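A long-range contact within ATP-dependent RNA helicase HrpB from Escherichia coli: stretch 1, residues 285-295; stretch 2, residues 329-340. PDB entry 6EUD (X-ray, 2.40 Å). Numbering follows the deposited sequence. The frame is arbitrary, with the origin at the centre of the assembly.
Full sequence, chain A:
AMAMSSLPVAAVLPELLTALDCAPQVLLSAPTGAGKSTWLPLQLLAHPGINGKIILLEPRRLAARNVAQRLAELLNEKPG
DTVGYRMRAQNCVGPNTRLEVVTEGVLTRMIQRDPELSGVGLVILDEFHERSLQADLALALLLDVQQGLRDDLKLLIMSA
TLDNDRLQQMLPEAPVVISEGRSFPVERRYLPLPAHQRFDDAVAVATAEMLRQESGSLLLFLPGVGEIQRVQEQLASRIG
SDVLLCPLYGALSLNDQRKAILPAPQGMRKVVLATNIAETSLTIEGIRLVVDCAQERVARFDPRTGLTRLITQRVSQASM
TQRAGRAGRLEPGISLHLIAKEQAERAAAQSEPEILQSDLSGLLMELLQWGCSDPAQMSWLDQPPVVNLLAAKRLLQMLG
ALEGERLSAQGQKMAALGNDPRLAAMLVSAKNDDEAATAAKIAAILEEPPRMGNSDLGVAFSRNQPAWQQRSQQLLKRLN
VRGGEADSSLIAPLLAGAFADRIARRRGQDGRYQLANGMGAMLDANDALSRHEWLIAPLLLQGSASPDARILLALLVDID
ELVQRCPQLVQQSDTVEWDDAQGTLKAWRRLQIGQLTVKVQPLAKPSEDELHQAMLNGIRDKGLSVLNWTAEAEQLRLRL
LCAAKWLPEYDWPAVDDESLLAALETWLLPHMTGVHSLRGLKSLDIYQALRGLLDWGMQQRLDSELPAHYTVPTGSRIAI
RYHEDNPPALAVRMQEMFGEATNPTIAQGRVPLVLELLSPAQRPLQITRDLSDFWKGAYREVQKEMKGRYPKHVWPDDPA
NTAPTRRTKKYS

Stretch 1 285-295: EGIRLVVDCAQ
Stretch 2 329-340: RLEPGISLHLIA

Within residues 285-295 and 329-340 of HrpB, a strand ending at Asp292 runs parallel to strand 333-337, their axes 4.7 Å apart at closest approach and inclined by 9°, and the contact between the two stretches buries 807 Å² summed over both sides. The register pairs Leu289 with Ile334, Val290 with Ser335, Val291 with Leu336 and Asp292 with His337, at CA-CA separations of 4.5 to 5.0 Å.

Stretch 2 approaches as a loop. At Arg329 (phi/psi -90/-26) the backbone makes a water-mediated link: Arg329 N donates to the water O at 2.9 Å, and the same water O lies 2.7 Å from Ile287 O. Leu330 (-98/-46; chi1 t, chi2 p) points toward stretch 1 and rests its CD2 4.2 Å from Gly286 CA. Gly286 adopts 78/13, a positive phi that favours glycine. Glu331 is extended (-165/171; chi1 p, chi2 t), and its end comes nearer to Arg288, forming a long salt bridge of 4.0 Å between Glu331 OE2 and Arg288 NE.

Pro332 (-54/133) offers its carbonyl to the same arginine. Arg288 (-133/-2; p, t, m, chi4 -99°) points toward stretch 2 and lays the edge of its guanidinium against this oxygen, so that Arg288 NE and NH2 both donate to Pro332 O, each at 3.1 Å. Gly333 (-131/-172) then passes close to the arginine backbone, its CA 3.1 Å from Arg288 O; a CB here would lie only 2.6 Å from that oxygen, so the absence of a side chain permits the approach.

From Ile334 the strand follows a regular ladder, with phi from -141 to -98° and psi from 116 to 135°. Ile334 N donates to Arg288 O (2.9 Å), and Ile334 O accepts from Val290 N (2.9 Å). Two residues on, Leu336 N donates to Val290 O and Leu336 O accepts from Asp292 N, both at 2.8 Å. The ladder closes with Leu338 N to Asp292 O (2.7 Å). CA-H...O contacts reinforce it, such as Leu289 CA to Ile334 O at 3.3 Å.

Ile334 (m, t) and Leu336 (t, p) share one face with Leu289 (m, t) and Val291 (t), a buried hydrocarbon surface on which Leu289 CD2 meets Ile334 CB at 3.9 Å. The other face carries Ser335 and His337 beside Val290 and Asp292. Ser335 (chi1 t) is small and sets its OG 3.7 Å from Val290 CG1. His337 (chi1 m, chi2 -86°) presents its ring edge to Asp292 (chi1 t), donating from His337 ND1 to Asp292 OD2 at 2.8 Å, a bond that suits a buried carboxylate. Asp292 OD1 meanwhile accepts from Ala294 N (2.9 Å), bracing the turn beyond the strand.

Leu338 (-81/46; m, t) leaves the strand yet points toward stretch 1, its CD1 3.9 Å from Val291 CG1, while one water donates to both Leu338 O (2.7 Å) and Cys293 O (2.6 Å). Ile339 (-141/162; p, t) packs CG2 3.9 Å from Ala294 CB. Ala340 (-63/149), out of reach, is the N-cap residue of the following helix.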

# COMPACT_ATOMS: atom_id res chain seq x y z
N GLU A 285 15.02 -28.50 -17.58
CA GLU A 285 15.97 -29.59 -17.46
C GLU A 285 17.29 -29.34 -18.18
O GLU A 285 17.39 -28.49 -19.05
CB GLU A 285 15.33 -30.87 -17.97
CG GLU A 285 14.00 -31.17 -17.33
CD GLU A 285 13.23 -32.20 -18.10
OE1 GLU A 285 12.01 -32.32 -17.86
OE2 GLU A 285 13.84 -32.90 -18.94
N GLY A 286 18.32 -30.09 -17.78
CA GLY A 286 19.63 -30.07 -18.41
C GLY A 286 20.48 -28.88 -18.00
O GLY A 286 21.50 -28.60 -18.64
N ILE A 287 20.06 -28.17 -16.96
CA ILE A 287 20.71 -26.92 -16.56
C ILE A 287 21.75 -27.14 -15.48
O ILE A 287 21.46 -27.81 -14.49
CB ILE A 287 19.66 -25.88 -16.06
CG1 ILE A 287 18.59 -25.65 -17.14
CG2 ILE A 287 20.33 -24.57 -15.68
CD1 ILE A 287 19.13 -24.97 -18.43
N ARG A 288 22.95 -26.59 -15.66
CA ARG A 288 23.94 -26.53 -14.56
C ARG A 288 24.58 -25.13 -14.44
O ARG A 288 25.39 -24.89 -13.55
CB ARG A 288 25.03 -27.60 -14.74
CG ARG A 288 26.08 -27.28 -15.77
CD ARG A 288 27.26 -28.25 -15.70
NE ARG A 288 28.07 -28.09 -14.49
CZ ARG A 288 29.21 -27.41 -14.41
NH1 ARG A 288 29.71 -26.81 -15.49
NH2 ARG A 288 29.86 -27.33 -13.26
N LEU A 289 24.20 -24.20 -15.32
CA LEU A 289 24.62 -22.80 -15.25
C LEU A 289 23.40 -21.88 -15.13
O LEU A 289 22.45 -22.00 -15.90
CB LEU A 289 25.42 -22.40 -16.49
CG LEU A 289 26.60 -23.31 -16.85
CD1 LEU A 289 27.26 -22.84 -18.13
CD2 LEU A 289 27.60 -23.37 -15.71
N VAL A 290 23.43 -20.95 -14.17
CA VAL A 290 22.42 -19.92 -14.09
C VAL A 290 23.06 -18.52 -14.22
O VAL A 290 24.15 -18.23 -13.69
CB VAL A 290 21.62 -20.05 -12.78
CG1 VAL A 290 20.91 -18.75 -12.41
CG2 VAL A 290 20.62 -21.23 -12.87
N VAL A 291 22.39 -17.65 -14.97
CA VAL A 291 22.74 -16.24 -14.95
C VAL A 291 21.52 -15.49 -14.48
O VAL A 291 20.46 -15.56 -15.09
CB VAL A 291 23.24 -15.71 -16.33
CG1 VAL A 291 23.51 -14.21 -16.24
CG2 VAL A 291 24.49 -16.47 -16.78
N ASP A 292 21.69 -14.78 -13.38
CA ASP A 292 20.62 -14.10 -12.69
C ASP A 292 20.83 -12.58 -12.73
O ASP A 292 21.78 -12.04 -12.10
CB ASP A 292 20.52 -14.62 -11.24
CG ASP A 292 19.57 -13.80 -10.39
OD1 ASP A 292 18.56 -13.29 -10.92
OD2 ASP A 292 19.83 -13.68 -9.17
N CYS A 293 19.97 -11.88 -13.47
CA CYS A 293 20.09 -10.42 -13.58
C CYS A 293 19.76 -9.74 -12.25
O CYS A 293 20.03 -8.56 -12.07
CB CYS A 293 19.17 -9.87 -14.70
SG CYS A 293 17.41 -9.80 -14.31
N ALA A 294 19.15 -10.49 -11.33
CA ALA A 294 18.75 -10.05 -9.99
C ALA A 294 17.74 -8.91 -9.98
O ALA A 294 17.66 -8.18 -8.99
CB ALA A 294 19.98 -9.65 -9.17
N GLN A 295 16.95 -8.79 -11.04
CA GLN A 295 15.93 -7.74 -11.14
C GLN A 295 14.56 -8.29 -11.51
O GLN A 295 14.41 -8.96 -12.52
CB GLN A 295 16.37 -6.68 -12.14
CG GLN A 295 17.44 -5.82 -11.53
CD GLN A 295 17.96 -4.76 -12.44
OE1 GLN A 295 17.50 -4.63 -13.58
NE2 GLN A 295 18.92 -3.98 -11.95
N ARG A 329 20.12 -28.95 -9.87
CA ARG A 329 19.17 -30.07 -9.87
C ARG A 329 19.78 -31.29 -10.56
O ARG A 329 19.39 -32.44 -10.29
CB ARG A 329 17.87 -29.69 -10.59
CG ARG A 329 17.23 -28.40 -10.15
CD ARG A 329 16.67 -28.48 -8.74
NE ARG A 329 15.86 -29.67 -8.48
CZ ARG A 329 14.59 -29.83 -8.89
NH1 ARG A 329 13.93 -30.95 -8.60
NH2 ARG A 329 13.99 -28.88 -9.59
N LEU A 330 20.73 -31.04 -11.46
CA LEU A 330 21.33 -32.11 -12.27
C LEU A 330 22.67 -32.64 -11.73
O LEU A 330 22.90 -33.85 -11.64
CB LEU A 330 21.51 -31.61 -13.70
CG LEU A 330 22.09 -32.66 -14.63
CD1 LEU A 330 21.09 -33.82 -14.77
CD2 LEU A 330 22.39 -32.02 -15.97
N GLU A 331 23.53 -31.70 -11.38
CA GLU A 331 24.92 -31.95 -11.03
C GLU A 331 25.39 -30.67 -10.35
O GLU A 331 24.64 -29.69 -10.35
CB GLU A 331 25.75 -32.26 -12.28
CG GLU A 331 25.71 -31.18 -13.36
CD GLU A 331 26.49 -31.54 -14.63
OE1 GLU A 331 27.59 -32.11 -14.53
OE2 GLU A 331 25.99 -31.26 -15.74
N PRO A 332 26.60 -30.68 -9.75
CA PRO A 332 27.16 -29.42 -9.23
C PRO A 332 27.20 -28.35 -10.30
O PRO A 332 27.66 -28.61 -11.44
CB PRO A 332 28.58 -29.81 -8.81
CG PRO A 332 28.45 -31.26 -8.48
CD PRO A 332 27.47 -31.83 -9.45
N GLY A 333 26.75 -27.15 -9.94
CA GLY A 333 26.53 -26.10 -10.91
C GLY A 333 27.15 -24.80 -10.51
O GLY A 333 27.90 -24.72 -9.55
N ILE A 334 26.84 -23.76 -11.28
CA ILE A 334 27.42 -22.44 -11.11
C ILE A 334 26.33 -21.40 -11.36
O ILE A 334 25.56 -21.52 -12.32
CB ILE A 334 28.58 -22.19 -12.09
CG1 ILE A 334 29.61 -23.33 -12.03
CG2 ILE A 334 29.25 -20.84 -11.85
CD1 ILE A 334 30.69 -23.21 -13.09
N SER A 335 26.25 -20.40 -10.49
CA SER A 335 25.29 -19.32 -10.62
C SER A 335 26.02 -17.98 -10.63
O SER A 335 26.82 -17.69 -9.74
CB SER A 335 24.28 -19.36 -9.47
OG SER A 335 23.29 -18.36 -9.59
N LEU A 336 25.76 -17.17 -11.66
CA LEU A 336 26.33 -15.84 -11.77
C LEU A 336 25.26 -14.75 -11.57
O LEU A 336 24.30 -14.64 -12.36
CB LEU A 336 27.03 -15.67 -13.13
CG LEU A 336 27.57 -14.27 -13.46
CD1 LEU A 336 28.66 -13.83 -12.45
CD2 LEU A 336 28.10 -14.19 -14.89
N HIS A 337 25.40 -13.95 -10.52
CA HIS A 337 24.45 -12.88 -10.25
C HIS A 337 24.98 -11.55 -10.76
O HIS A 337 26.07 -11.13 -10.39
CB HIS A 337 24.13 -12.84 -8.75
CG HIS A 337 23.63 -14.16 -8.21
ND1 HIS A 337 22.30 -14.53 -8.25
CD2 HIS A 337 24.29 -15.20 -7.65
CE1 HIS A 337 22.15 -15.73 -7.72
NE2 HIS A 337 23.35 -16.16 -7.34
N LEU A 338 24.21 -10.87 -11.60
CA LEU A 338 24.66 -9.63 -12.24
C LEU A 338 24.53 -8.37 -11.37
O LEU A 338 24.05 -7.31 -11.82
CB LEU A 338 23.89 -9.43 -13.54
CG LEU A 338 24.10 -10.60 -14.50
CD1 LEU A 338 23.45 -10.28 -15.85
CD2 LEU A 338 25.59 -10.91 -14.63
N ILE A 339 24.97 -8.50 -10.12
CA ILE A 339 25.17 -7.38 -9.22
C ILE A 339 26.44 -7.62 -8.42
O ILE A 339 26.93 -8.74 -8.35
CB ILE A 339 23.99 -7.19 -8.26
CG1 ILE A 339 23.80 -8.44 -7.39
CG2 ILE A 339 22.71 -6.86 -9.02
CD1 ILE A 339 22.64 -8.34 -6.44
N ALA A 340 26.97 -6.57 -7.82
CA ALA A 340 28.11 -6.73 -6.92
C ALA A 340 27.72 -7.57 -5.72
O ALA A 340 26.56 -7.53 -5.29
CB ALA A 340 28.61 -5.38 -6.47
O HOH W 1 19.58 -27.96 -12.54
O HOH W 2 21.66 -6.77 -13.05